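Local coordinates for protein amorpha-4,11-diene synthase (Artemisia annua, PDB 4GAX) that is an engineered sesquiterpene synthase, a variant of alpha-bisabolol synthase, that probably turns farnesyl diphosphate into sesquiterpene products with release of diphosphate, at residues 219-222 against 223-227; 239-242 against 243-247; 246-249 against 250-254; 253-256 against 257-260; 552-555 against 556-560. All blocks are in the same frame, centred on the assembly; numbering follows the deposited sequence.

Overall arrangement
All five contacts are local turns of three helices, 219-232, 238-269 and 547-557, that pack together in an all-helical fold. Contacts 2, 3 and 4 follow one another along helix 238-269, overlapping at L246-E247 and at S253-L254. Contacts 1 and 2 are buried, whereas contacts 3, 4 and 5 are only partly so. Contact 1 centres on a carboxylate held by arginines, contact 2 on aliphatic chains and a bridged lysine, contact 3 on amides and a water, contact 4 on glutamates beside leucine and histidine. Contact 5, where a helix runs out, has two carbonyls that each accept two donors.

Contact 1: residues 219-222 against 223-227; sequences PRIE and AVQYI
E222 turns its CG away from its own nitrogen (chi1 168°) and then bends at chi2 (69°), which curls the carboxylate forward along the helix until it meets Y226. OE2 comes within 3.4 Å of Y226 CB and also lies near CD1, approaching the ring obliquely; the carboxylate and ring planes are inclined by 31°. Beneath this pair the backbone bond is short, with Y226 N 2.6 Å from E222 O and the donor almost in line with the carbonyl. On the neighbouring strip of the helix V224 straddles two carbonyls: its CG1 lies 3.2 Å from R220 O and its CG2 3.1 Å from I221 O, a tight fit for both methyls. Q225 runs out alongside I221, pointing the same way, and its NE2 passes 3.5 Å from I221 CG2, while its OE1 is hydrogen-bonded to R208, which also bridges E222. The bond from Q225 N to I221 O is weak, whereas V224 N reaches R220 O in a straighter one of 3.3 Å. The E222 carboxylate is buried but amply paired: OE1 forms salt bridges with R208 and R217, and OE2 with R89, a setting likely to favour the charged form. This first part of helix 219-232 is wedged between its neighbours, with V224 against F248 of helix 238-269 and S555 of helix 547-557, I221 against L552, and Y226 against E86 of helix 77-89.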
loop_
_atom_site.group_PDB
_atom_site.type_symbol
_atom_site.label_atom_id
_atom_site.label_comp_id
_atom_site.label_asym_id
_atom_site.label_seq_id
_atom_site.Cartn_x
_atom_site.Cartn_y
_atom_site.Cartn_z
ATOM N N PRO A 219 -1.694 5.697 3.593
ATOM C CA PRO A 219 -2.497 6.559 4.475
ATOM C C PRO A 219 -2.033 6.620 5.929
ATOM O O PRO A 219 -2.105 7.696 6.508
ATOM C CB PRO A 219 -3.919 5.969 4.390
ATOM C CG PRO A 219 -3.795 4.688 3.564
ATOM C CD PRO A 219 -2.532 4.802 2.765
ATOM N N ARG A 220 -1.567 5.518 6.512
ATOM C CA ARG A 220 -1.102 5.566 7.909
ATOM C C ARG A 220 0.199 6.361 8.033
ATOM O O ARG A 220 0.459 7.035 9.049
ATOM C CB ARG A 220 -0.905 4.149 8.471
ATOM C CG ARG A 220 -0.597 4.089 9.976
ATOM C CD ARG A 220 -1.755 4.629 10.811
ATOM N NE ARG A 220 -1.540 4.359 12.236
ATOM C CZ ARG A 220 -2.344 4.765 13.217
ATOM N NH1 ARG A 220 -3.431 5.488 12.945
ATOM N NH2 ARG A 220 -2.052 4.447 14.476
ATOM N N ILE A 221 1.029 6.298 6.999
ATOM C CA ILE A 221 2.267 7.083 7.009
ATOM C C ILE A 221 1.931 8.570 6.816
ATOM O O ILE A 221 2.574 9.441 7.404
ATOM C CB ILE A 221 3.252 6.611 5.910
ATOM C CG1 ILE A 221 3.686 5.167 6.192
ATOM C CG2 ILE A 221 4.468 7.506 5.839
ATOM C CD1 ILE A 221 4.572 4.559 5.072
ATOM N N GLU A 222 0.939 8.872 5.984
ATOM C CA GLU A 222 0.504 10.279 5.850
ATOM C C GLU A 222 0.012 10.837 7.185
ATOM O O GLU A 222 0.362 11.953 7.566
ATOM C CB GLU A 222 -0.569 10.440 4.776
ATOM C CG GLU A 222 -1.289 11.807 4.770
ATOM C CD GLU A 222 -0.392 12.964 4.328
ATOM O OE1 GLU A 222 0.745 12.712 3.847
ATOM O OE2 GLU A 222 -0.835 14.141 4.451
ATOM N N ALA A 223 -0.763 10.044 7.911
ATOM C CA ALA A 223 -1.315 10.496 9.182
ATOM C C ALA A 223 -0.221 10.893 10.162
ATOM O O ALA A 223 -0.291 11.965 10.771
ATOM C CB ALA A 223 -2.233 9.418 9.798
ATOM N N VAL A 224 0.802 10.055 10.302
ATOM C CA VAL A 224 1.889 10.380 11.230
ATOM C C VAL A 224 2.566 11.691 10.858
ATOM O O VAL A 224 3.029 12.417 11.739
ATOM C CB VAL A 224 2.965 9.248 11.363
ATOM C CG1 VAL A 224 2.320 7.894 11.456
ATOM C CG2 VAL A 224 3.926 9.275 10.210
ATOM N N GLN A 225 2.623 12.008 9.565
ATOM C CA GLN A 225 3.277 13.248 9.139
ATOM C C GLN A 225 2.294 14.422 9.114
ATOM O O GLN A 225 2.675 15.564 9.381
ATOM C CB GLN A 225 3.927 13.079 7.752
ATOM C CG GLN A 225 4.962 11.958 7.676
ATOM C CD GLN A 225 5.417 11.668 6.245
ATOM O OE1 GLN A 225 5.126 12.430 5.316
ATOM N NE2 GLN A 225 6.137 10.559 6.067
ATOM N N TYR A 226 1.032 14.156 8.792
ATOM C CA TYR A 226 0.069 15.255 8.652
ATOM C C TYR A 226 -0.406 15.789 10.003
ATOM O O TYR A 226 -0.678 16.978 10.163
ATOM C CB TYR A 226 -1.126 14.826 7.810
ATOM C CG TYR A 226 -2.029 15.984 7.410
ATOM C CD1 TYR A 226 -1.594 16.943 6.496
ATOM C CD2 TYR A 226 -3.314 16.110 7.930
ATOM C CE1 TYR A 226 -2.413 18.004 6.113
ATOM C CE2 TYR A 226 -4.149 17.178 7.553
ATOM C CZ TYR A 226 -3.691 18.114 6.644
ATOM O OH TYR A 226 -4.505 19.167 6.270
ATOM N N ILE A 227 -0.511 14.900 10.977
ATOM C CA ILE A 227 -1.005 15.281 12.284
ATOM C C ILE A 227 -0.245 16.489 12.876
ATOM O O ILE A 227 -0.873 17.503 13.198
ATOM C CB ILE A 227 -1.070 14.065 13.242
ATOM C CG1 ILE A 227 -2.252 13.163 12.863
ATOM C CG2 ILE A 227 -1.229 14.538 14.680
ATOM C CD1 ILE A 227 -2.303 11.839 13.646
#

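Contact 2: residues 239-242 against 243-247; sequences TLIK and LAKLE
The long alpha-helix 238-269 of this all-helical terpene synthase fold carries the contact near its start, where I241 meets K245 and K242 meets L246, each pair one turn apart. Four successive i to i+4 backbone bonds run through it, the shortest from A244 N to L240 O at 2.8 Å and the straightest from L243 N to T239 O with an N-H...O angle of 168°. The side chains of I241 and K245 pass each other at a slant: I241 CG1 lies 4.1 Å from K245 CD, while K245 CG rests 3.3 Å from I241 O. The K245 chain starts out beside its own nitrogen and later kinks at chi3 (102°), a value away from the staggered positions that goes with its amino group reaching a salt bridge to E231 and a hydrogen bond to S562 O. With an alanine here, E231 would probably be left without this positive mate and I241 without the neighbouring CG and CD. T239 OG1 is hydrogen-bonded to E62 of helix 52-71, and L240 packs on L83 of helix 77-89, so one side of the turn is built into the bundle. K242, in contrast, is exposed and stretches out fully extended. Its CG touches L246 CD2 at 4.2 Å, and both methyls of L246, CD1 and CD2, stand 3.7 Å from K242 O.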
loop_
_atom_site.group_PDB
_atom_site.type_symbol
_atom_site.label_atom_id
_atom_site.label_comp_id
_atom_site.label_asym_id
_atom_site.label_seq_id
_atom_site.Cartn_x
_atom_site.Cartn_y
_atom_site.Cartn_z
ATOM N N THR A 239 -11.054 20.254 17.648
ATOM C CA THR A 239 -11.718 18.977 17.898
ATOM C C THR A 239 -11.126 17.865 17.050
ATOM O O THR A 239 -10.867 16.777 17.558
ATOM C CB THR A 239 -13.222 19.059 17.643
ATOM O OG1 THR A 239 -13.830 19.766 18.728
ATOM C CG2 THR A 239 -13.834 17.663 17.547
ATOM N N LEU A 240 -10.921 18.120 15.761
ATOM C CA LEU A 240 -10.360 17.093 14.885
ATOM C C LEU A 240 -8.970 16.656 15.333
ATOM O O LEU A 240 -8.654 15.463 15.329
ATOM C CB LEU A 240 -10.259 17.578 13.436
ATOM C CG LEU A 240 -11.470 17.616 12.513
ATOM C CD1 LEU A 240 -11.001 18.079 11.129
ATOM C CD2 LEU A 240 -12.134 16.244 12.423
ATOM N N ILE A 241 -8.121 17.616 15.686
ATOM C CA ILE A 241 -6.750 17.259 16.044
ATOM C C ILE A 241 -6.719 16.490 17.358
ATOM O O ILE A 241 -5.929 15.546 17.509
ATOM C CB ILE A 241 -5.778 18.478 16.080
ATOM C CG1 ILE A 241 -4.324 17.984 16.160
ATOM C CG2 ILE A 241 -6.081 19.402 17.253
ATOM C CD1 ILE A 241 -3.932 17.066 15.008
ATOM N N LYS A 242 -7.588 16.860 18.297
ATOM C CA LYS A 242 -7.633 16.136 19.568
ATOM C C LYS A 242 -8.024 14.680 19.339
ATOM O O LYS A 242 -7.395 13.748 19.865
ATOM C CB LYS A 242 -8.617 16.797 20.527
ATOM C CG LYS A 242 -8.574 16.211 21.925
ATOM C CD LYS A 242 -9.665 16.798 22.805
ATOM C CE LYS A 242 -9.406 16.487 24.271
ATOM N NZ LYS A 242 -10.586 16.830 25.109
ATOM N N LEU A 243 -9.061 14.490 18.532
ATOM C CA LEU A 243 -9.530 13.160 18.185
ATOM C C LEU A 243 -8.488 12.367 17.403
ATOM O O LEU A 243 -8.271 11.173 17.664
ATOM C CB LEU A 243 -10.804 13.277 17.340
ATOM C CG LEU A 243 -11.396 11.970 16.815
ATOM C CD1 LEU A 243 -11.707 11.016 17.960
ATOM C CD2 LEU A 243 -12.641 12.263 16.016
ATOM N N ALA A 244 -7.861 13.015 16.427
ATOM C CA ALA A 244 -6.887 12.322 15.586
ATOM C C ALA A 244 -5.714 11.770 16.394
ATOM O O ALA A 244 -5.192 10.691 16.095
ATOM C CB ALA A 244 -6.375 13.242 14.459
ATOM N N LYS A 245 -5.287 12.513 17.405
ATOM C CA LYS A 245 -4.122 12.088 18.177
ATOM C C LYS A 245 -4.484 10.979 19.157
ATOM O O LYS A 245 -3.709 10.037 19.343
ATOM C CB LYS A 245 -3.501 13.270 18.915
ATOM C CG LYS A 245 -2.883 14.323 18.005
ATOM C CD LYS A 245 -2.447 15.557 18.839
ATOM C CE LYS A 245 -0.956 15.568 19.099
ATOM N NZ LYS A 245 -0.553 16.683 20.029
ATOM N N LEU A 246 -5.651 11.101 19.795
ATOM C CA LEU A 246 -6.134 10.072 20.724
ATOM C C LEU A 246 -6.318 8.758 19.970
ATOM O O LEU A 246 -5.934 7.678 20.442
ATOM C CB LEU A 246 -7.469 10.486 21.356
ATOM C CG LEU A 246 -7.472 11.216 22.705
ATOM C CD1 LEU A 246 -6.230 12.047 22.896
ATOM C CD2 LEU A 246 -8.725 12.096 22.839
ATOM N N GLU A 247 -6.915 8.861 18.787
ATOM C CA GLU A 247 -7.189 7.695 17.954
ATOM C C GLU A 247 -5.899 7.116 17.397
ATOM O O GLU A 247 -5.753 5.904 17.309
ATOM C CB GLU A 247 -8.121 8.075 16.813
ATOM C CG GLU A 247 -9.558 8.240 17.266
ATOM C CD GLU A 247 -10.180 6.923 17.704
ATOM O OE1 GLU A 247 -9.744 5.850 17.215
ATOM O OE2 GLU A 247 -11.108 6.966 18.536
#

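Contact 3: residues 246-249 against 250-254; sequences LEFN and LLQSL
L246 to N249 and L250 to S253 are joined by regular alpha-helical backbone bonds, the straightest from L251 N to E247 O at 2.9 Å and 170°. N249 O accepts from S253 N at 3.0 Å and also from a water 2.9 Å away. That water donates its other proton to Q252 OE1 at 2.8 Å, and thus ties the amide of Q252 back to the preceding turn. Both F248 and Q252 place CG opposite their own nitrogen (chi1 -175° and -172°), and the extended Q252 chain brings NE2 to 3.9 Å from F248 CE2, an oblique approach with strongly inclined planes. L250 CG, set beside its own backbone N, lies 3.1 Å from L246 O, and L250 CD1 is 4.1 Å from E247 OE2. The Q252 amide is pinned at both ends, since NE2 bonds to Y559 O and L556 O while OE1 holds the water. N249 OD1 accepts from M561 N, and S253 OG is bonded to N46. The turn thus faces the C-terminal tail and helix 547-557 through its amides, rests F248 on I227 of helix 219-232, and sets L246 on I55 of helix 52-71.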
loop_
_atom_site.group_PDB
_atom_site.type_symbol
_atom_site.label_atom_id
_atom_site.label_comp_id
_atom_site.label_asym_id
_atom_site.label_seq_id
_atom_site.Cartn_x
_atom_site.Cartn_y
_atom_site.Cartn_z
ATOM N N LEU A 246 -5.651 11.101 19.795
ATOM C CA LEU A 246 -6.134 10.072 20.724
ATOM C C LEU A 246 -6.318 8.758 19.970
ATOM O O LEU A 246 -5.934 7.678 20.442
ATOM C CB LEU A 246 -7.469 10.486 21.356
ATOM C CG LEU A 246 -7.472 11.216 22.705
ATOM C CD1 LEU A 246 -6.230 12.047 22.896
ATOM C CD2 LEU A 246 -8.725 12.096 22.839
ATOM N N GLU A 247 -6.915 8.861 18.787
ATOM C CA GLU A 247 -7.189 7.695 17.954
ATOM C C GLU A 247 -5.899 7.116 17.397
ATOM O O GLU A 247 -5.753 5.904 17.309
ATOM C CB GLU A 247 -8.121 8.075 16.813
ATOM C CG GLU A 247 -9.558 8.240 17.266
ATOM C CD GLU A 247 -10.180 6.923 17.704
ATOM O OE1 GLU A 247 -9.744 5.850 17.215
ATOM O OE2 GLU A 247 -11.108 6.966 18.536
ATOM N N PHE A 248 -4.959 7.979 17.027
ATOM C CA PHE A 248 -3.697 7.476 16.513
ATOM C C PHE A 248 -3.082 6.557 17.534
ATOM O O PHE A 248 -2.604 5.481 17.190
ATOM C CB PHE A 248 -2.701 8.595 16.228
ATOM C CG PHE A 248 -1.452 8.093 15.584
ATOM C CD1 PHE A 248 -1.404 7.904 14.212
ATOM C CD2 PHE A 248 -0.362 7.717 16.352
ATOM C CE1 PHE A 248 -0.259 7.412 13.611
ATOM C CE2 PHE A 248 0.793 7.206 15.757
ATOM C CZ PHE A 248 0.841 7.062 14.388
ATOM N N ASN A 249 -3.075 6.998 18.788
ATOM C CA ASN A 249 -2.429 6.223 19.853
ATOM C C ASN A 249 -3.185 4.931 20.165
ATOM O O ASN A 249 -2.571 3.880 20.405
ATOM C CB ASN A 249 -2.201 7.076 21.114
ATOM C CG ASN A 249 -1.058 8.086 20.945
ATOM O OD1 ASN A 249 -0.258 8.006 19.994
ATOM N ND2 ASN A 249 -0.972 9.037 21.880
ATOM N N LEU A 250 -4.513 5.002 20.161
ATOM C CA LEU A 250 -5.323 3.802 20.372
ATOM C C LEU A 250 -5.066 2.770 19.283
ATOM O O LEU A 250 -4.876 1.588 19.560
ATOM C CB LEU A 250 -6.810 4.153 20.385
ATOM C CG LEU A 250 -7.245 5.079 21.522
ATOM C CD1 LEU A 250 -8.759 5.316 21.474
ATOM C CD2 LEU A 250 -6.812 4.521 22.878
ATOM N N LEU A 251 -5.068 3.206 18.031
ATOM C CA LEU A 251 -4.858 2.266 16.936
ATOM C C LEU A 251 -3.421 1.746 16.931
ATOM O O LEU A 251 -3.181 0.567 16.669
ATOM C CB LEU A 251 -5.259 2.885 15.592
ATOM C CG LEU A 251 -5.246 1.960 14.383
ATOM C CD1 LEU A 251 -6.115 0.715 14.635
ATOM C CD2 LEU A 251 -5.744 2.746 13.161
ATOM N N GLN A 252 -2.462 2.601 17.269
ATOM C CA GLN A 252 -1.090 2.130 17.434
ATOM C C GLN A 252 -0.989 1.013 18.471
ATOM O O GLN A 252 -0.229 0.053 18.281
ATOM C CB GLN A 252 -0.157 3.277 17.809
ATOM C CG GLN A 252 1.316 2.888 17.797
ATOM C CD GLN A 252 2.209 4.018 18.235
ATOM O OE1 GLN A 252 2.138 4.479 19.387
ATOM N NE2 GLN A 252 3.069 4.483 17.317
ATOM N N SER A 253 -1.744 1.131 19.566
ATOM C CA SER A 253 -1.737 0.074 20.582
ATOM C C SER A 253 -2.242 -1.241 19.999
ATOM O O SER A 253 -1.713 -2.306 20.308
ATOM C CB SER A 253 -2.576 0.461 21.809
ATOM O OG SER A 253 -1.915 1.457 22.555
ATOM N N LEU A 254 -3.256 -1.163 19.144
ATOM C CA LEU A 254 -3.805 -2.360 18.512
ATOM C C LEU A 254 -2.760 -2.982 17.591
ATOM O O LEU A 254 -2.554 -4.197 17.607
ATOM C CB LEU A 254 -5.077 -2.018 17.725
ATOM C CG LEU A 254 -5.615 -3.166 16.868
ATOM C CD1 LEU A 254 -6.131 -4.336 17.728
ATOM C CD2 LEU A 254 -6.704 -2.676 15.927
HETATM O O HOH W 1 0.160 4.150 21.307
#

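Contact 4: residues 253-256 against 257-260; sequences SLHR and EELS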
loop_
_atom_site.group_PDB
_atom_site.type_symbol
_atom_site.label_atom_id
_atom_site.label_comp_id
_atom_site.label_asym_id
_atom_site.label_seq_id
_atom_site.Cartn_x
_atom_site.Cartn_y
_atom_site.Cartn_z
ATOM N N SER A 253 -1.744 1.131 19.566
ATOM C CA SER A 253 -1.737 0.074 20.582
ATOM C C SER A 253 -2.242 -1.241 19.999
ATOM O O SER A 253 -1.713 -2.306 20.308
ATOM C CB SER A 253 -2.576 0.461 21.809
ATOM O OG SER A 253 -1.915 1.457 22.555
ATOM N N LEU A 254 -3.256 -1.163 19.144
ATOM C CA LEU A 254 -3.805 -2.360 18.512
ATOM C C LEU A 254 -2.760 -2.982 17.591
ATOM O O LEU A 254 -2.554 -4.197 17.607
ATOM C CB LEU A 254 -5.077 -2.018 17.725
ATOM C CG LEU A 254 -5.615 -3.166 16.868
ATOM C CD1 LEU A 254 -6.131 -4.336 17.728
ATOM C CD2 LEU A 254 -6.704 -2.676 15.927
ATOM N N HIS A 255 -2.089 -2.149 16.799
ATOM C CA HIS A 255 -1.027 -2.634 15.913
ATOM C C HIS A 255 0.051 -3.316 16.727
ATOM O O HIS A 255 0.577 -4.352 16.319
ATOM C CB HIS A 255 -0.409 -1.488 15.107
ATOM C CG HIS A 255 -1.363 -0.843 14.151
ATOM N ND1 HIS A 255 -1.222 0.456 13.715
ATOM C CD2 HIS A 255 -2.472 -1.330 13.540
ATOM C CE1 HIS A 255 -2.205 0.747 12.879
ATOM N NE2 HIS A 255 -2.975 -0.316 12.752
ATOM N N ARG A 256 0.380 -2.735 17.877
ATOM C CA ARG A 256 1.392 -3.323 18.732
ATOM C C ARG A 256 0.940 -4.671 19.288
ATOM O O ARG A 256 1.767 -5.581 19.455
ATOM C CB ARG A 256 1.786 -2.361 19.856
ATOM C CG ARG A 256 2.693 -1.238 19.386
ATOM C CD ARG A 256 4.093 -1.752 19.061
ATOM N NE ARG A 256 4.797 -2.193 20.266
ATOM C CZ ARG A 256 5.640 -1.443 20.976
ATOM N NH1 ARG A 256 5.911 -0.199 20.606
ATOM N NH2 ARG A 256 6.226 -1.951 22.056
ATOM N N GLU A 257 -0.351 -4.800 19.587
ATOM C CA GLU A 257 -0.906 -6.093 20.040
ATOM C C GLU A 257 -0.786 -7.166 18.951
ATOM O O GLU A 257 -0.427 -8.315 19.233
ATOM C CB GLU A 257 -2.384 -5.953 20.458
ATOM C CG GLU A 257 -2.625 -5.034 21.660
ATOM C CD GLU A 257 -4.102 -4.974 22.080
ATOM O OE1 GLU A 257 -4.986 -5.110 21.202
ATOM O OE2 GLU A 257 -4.380 -4.798 23.289
ATOM N N GLU A 258 -1.115 -6.790 17.714
ATOM C CA GLU A 258 -1.009 -7.690 16.561
ATOM C C GLU A 258 0.430 -8.155 16.340
ATOM O O GLU A 258 0.685 -9.339 16.103
ATOM C CB GLU A 258 -1.525 -6.983 15.298
ATOM C CG GLU A 258 -2.982 -6.559 15.406
ATOM C CD GLU A 258 -3.417 -5.618 14.288
ATOM O OE1 GLU A 258 -2.556 -5.213 13.464
ATOM O OE2 GLU A 258 -4.631 -5.276 14.227
ATOM N N LEU A 259 1.374 -7.216 16.412
ATOM C CA LEU A 259 2.774 -7.535 16.201
ATOM C C LEU A 259 3.311 -8.382 17.348
ATOM O O LEU A 259 4.194 -9.222 17.150
ATOM C CB LEU A 259 3.591 -6.253 16.055
ATOM C CG LEU A 259 5.096 -6.430 15.829
ATOM C CD1 LEU A 259 5.388 -7.381 14.673
ATOM C CD2 LEU A 259 5.737 -5.071 15.553
ATOM N N SER A 260 2.792 -8.153 18.552
ATOM C CA SER A 260 3.118 -9.017 19.688
ATOM C C SER A 260 2.665 -10.471 19.456
ATOM O O SER A 260 3.406 -11.429 19.740
ATOM C CB SER A 260 2.480 -8.470 20.967
ATOM O OG SER A 260 2.632 -9.387 22.038
#
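L254 is flanked by two glutamates that reach back from the next turn. Its CG comes within 3.5 Å of E258 OE2, and CD2 is close to the same oxygen, while CD1 lies 3.7 Å from E257 OE1, the E257 chain passing at about a right angle. E258 CG stands beside its backbone N (chi1 -60°), which sends the chain back past the L254 carbonyl, and its extended course reaches both L254 and H255. The imidazole of H255 lies alongside, its NE2 hydrogen-bonded to F294 O, and E258 OE1 approaches its edge near the ring plane, 3.9 Å from the carbon CD2; the two planes are 54° apart. Below them the helix is regular, with E258 N bonded to L254 O at 3.0 Å and S260 N to R256 O at 2.9 Å. The buried E258 carboxylate is well satisfied, as OE2 makes a salt bridge to R302 and a hydrogen bond to S299, and OE1 bonds to Y286. This stretch of helix 238-269 leans on helix 299-322 through L254 and E258 and on helix 282-292 through H255 and L259, while R256 turns to helix 547-557, where NH1 bonds to L557 O.

Contact 5: residues 552-555 against 556-560; sequences LVKS and LLVYP
The phenol ring of Y559 leans obliquely over the last turn, with its CE1 4.0 Å from K554 CB and its CD1 also close to the K554 carbonyl. That carbonyl holds two backbone donors: V558 N at 2.9 Å, tilted from the carbonyl plane, and Y559 N at 3.1 Å, nearly in line with the C=O bond. A further tie is a water that donates to S555 O and to Y559 O, both at 2.6 Å, bridging the turn to the tail. Earlier in the turn, S555 has its OG wedged between its own nitrogen and carbonyl carbon (chi1 78°), from where it donates to L552 O at 2.8 Å. L556 N reaches the same oxygen at 3.0 Å from the same face, so L552 O is gripped twice. The hydroxyl also lies 3.4 Å from L556 CD1. Without this hydroxyl, as with an alanine here, L552 O is likely to lose its second donor and the L556 methyl a neighbour. V553 and L557 add an aliphatic pair, crossing at a slant, and L557 packs further on H255 and L259 of helix 238-269. A serine hydroxyl bonded back to a carbonyl one turn earlier is a familiar feature of helices, and the i to i+5 bond from Y559 N to K554 O makes a pi-turn at the C-terminal end of helix 547-557.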
loop_
_atom_site.group_PDB
_atom_site.type_symbol
_atom_site.label_atom_id
_atom_site.label_comp_id
_atom_site.label_asym_id
_atom_site.label_seq_id
_atom_site.Cartn_x
_atom_site.Cartn_y
_atom_site.Cartn_z
ATOM N N LEU A 552 10.259 4.728 9.151
ATOM C CA LEU A 552 8.840 4.574 8.875
ATOM C C LEU A 552 8.250 3.584 9.871
ATOM O O LEU A 552 7.175 3.827 10.433
ATOM C CB LEU A 552 8.594 4.075 7.441
ATOM C CG LEU A 552 8.940 5.027 6.290
ATOM C CD1 LEU A 552 8.665 4.353 4.959
ATOM C CD2 LEU A 552 8.173 6.345 6.382
ATOM N N VAL A 553 8.957 2.474 10.089
ATOM C CA VAL A 553 8.509 1.455 11.038
ATOM C C VAL A 553 8.397 2.056 12.439
ATOM O O VAL A 553 7.394 1.869 13.127
ATOM C CB VAL A 553 9.465 0.243 11.052
ATOM C CG1 VAL A 553 9.021 -0.779 12.096
ATOM C CG2 VAL A 553 9.528 -0.388 9.671
ATOM N N LYS A 554 9.420 2.794 12.862
ATOM C CA LYS A 554 9.385 3.409 14.188
ATOM C C LYS A 554 8.267 4.444 14.316
ATOM O O LYS A 554 7.622 4.542 15.363
ATOM C CB LYS A 554 10.730 4.055 14.530
ATOM C CG LYS A 554 11.891 3.077 14.608
ATOM C CD LYS A 554 13.022 3.664 15.456
ATOM C CE LYS A 554 14.369 3.086 15.061
ATOM N NZ LYS A 554 15.470 3.612 15.932
ATOM N N SER A 555 8.031 5.202 13.248
ATOM C CA SER A 555 7.012 6.242 13.288
ATOM C C SER A 555 5.622 5.626 13.416
ATOM O O SER A 555 4.719 6.211 14.015
ATOM C CB SER A 555 7.103 7.148 12.054
ATOM O OG SER A 555 6.530 6.528 10.917
ATOM N N LEU A 556 5.452 4.429 12.866
ATOM C CA LEU A 556 4.167 3.731 12.960
ATOM C C LEU A 556 3.991 2.896 14.240
ATOM O O LEU A 556 2.898 2.857 14.829
ATOM C CB LEU A 556 3.946 2.857 11.707
ATOM C CG LEU A 556 3.111 3.506 10.606
ATOM C CD1 LEU A 556 3.765 4.769 10.122
ATOM C CD2 LEU A 556 2.808 2.545 9.422
ATOM N N LEU A 557 5.053 2.235 14.684
ATOM C CA LEU A 557 4.898 1.260 15.764
ATOM C C LEU A 557 5.515 1.643 17.110
ATOM O O LEU A 557 5.143 1.089 18.146
ATOM C CB LEU A 557 5.462 -0.097 15.312
ATOM C CG LEU A 557 4.773 -0.675 14.076
ATOM C CD1 LEU A 557 5.377 -2.022 13.731
ATOM C CD2 LEU A 557 3.276 -0.801 14.297
ATOM N N VAL A 558 6.460 2.574 17.111
ATOM C CA VAL A 558 7.208 2.833 18.340
ATOM C C VAL A 558 6.847 4.153 19.041
ATOM O O VAL A 558 6.523 4.164 20.233
ATOM C CB VAL A 558 8.723 2.729 18.083
ATOM C CG1 VAL A 558 9.518 3.097 19.330
ATOM C CG2 VAL A 558 9.067 1.315 17.615
ATOM N N TYR A 559 6.869 5.260 18.305
ATOM C CA TYR A 559 6.594 6.555 18.927
ATOM C C TYR A 559 5.098 6.849 18.917
ATOM O O TYR A 559 4.476 6.893 17.845
ATOM C CB TYR A 559 7.315 7.687 18.194
ATOM C CG TYR A 559 8.812 7.542 18.088
ATOM C CD1 TYR A 559 9.436 7.496 16.847
ATOM C CD2 TYR A 559 9.607 7.481 19.226
ATOM C CE1 TYR A 559 10.812 7.375 16.744
ATOM C CE2 TYR A 559 10.986 7.358 19.133
ATOM C CZ TYR A 559 11.579 7.306 17.886
ATOM O OH TYR A 559 12.944 7.185 17.781
ATOM N N PRO A 560 4.513 7.052 20.111
ATOM C CA PRO A 560 3.119 7.492 20.241
ATOM C C PRO A 560 3.019 9.003 19.994
ATOM O O PRO A 560 4.047 9.685 20.054
ATOM C CB PRO A 560 2.803 7.191 21.707
ATOM C CG PRO A 560 4.119 7.331 22.400
ATOM C CD PRO A 560 5.156 6.844 21.423
HETATM O O HOH W 2 4.432 8.287 15.598
#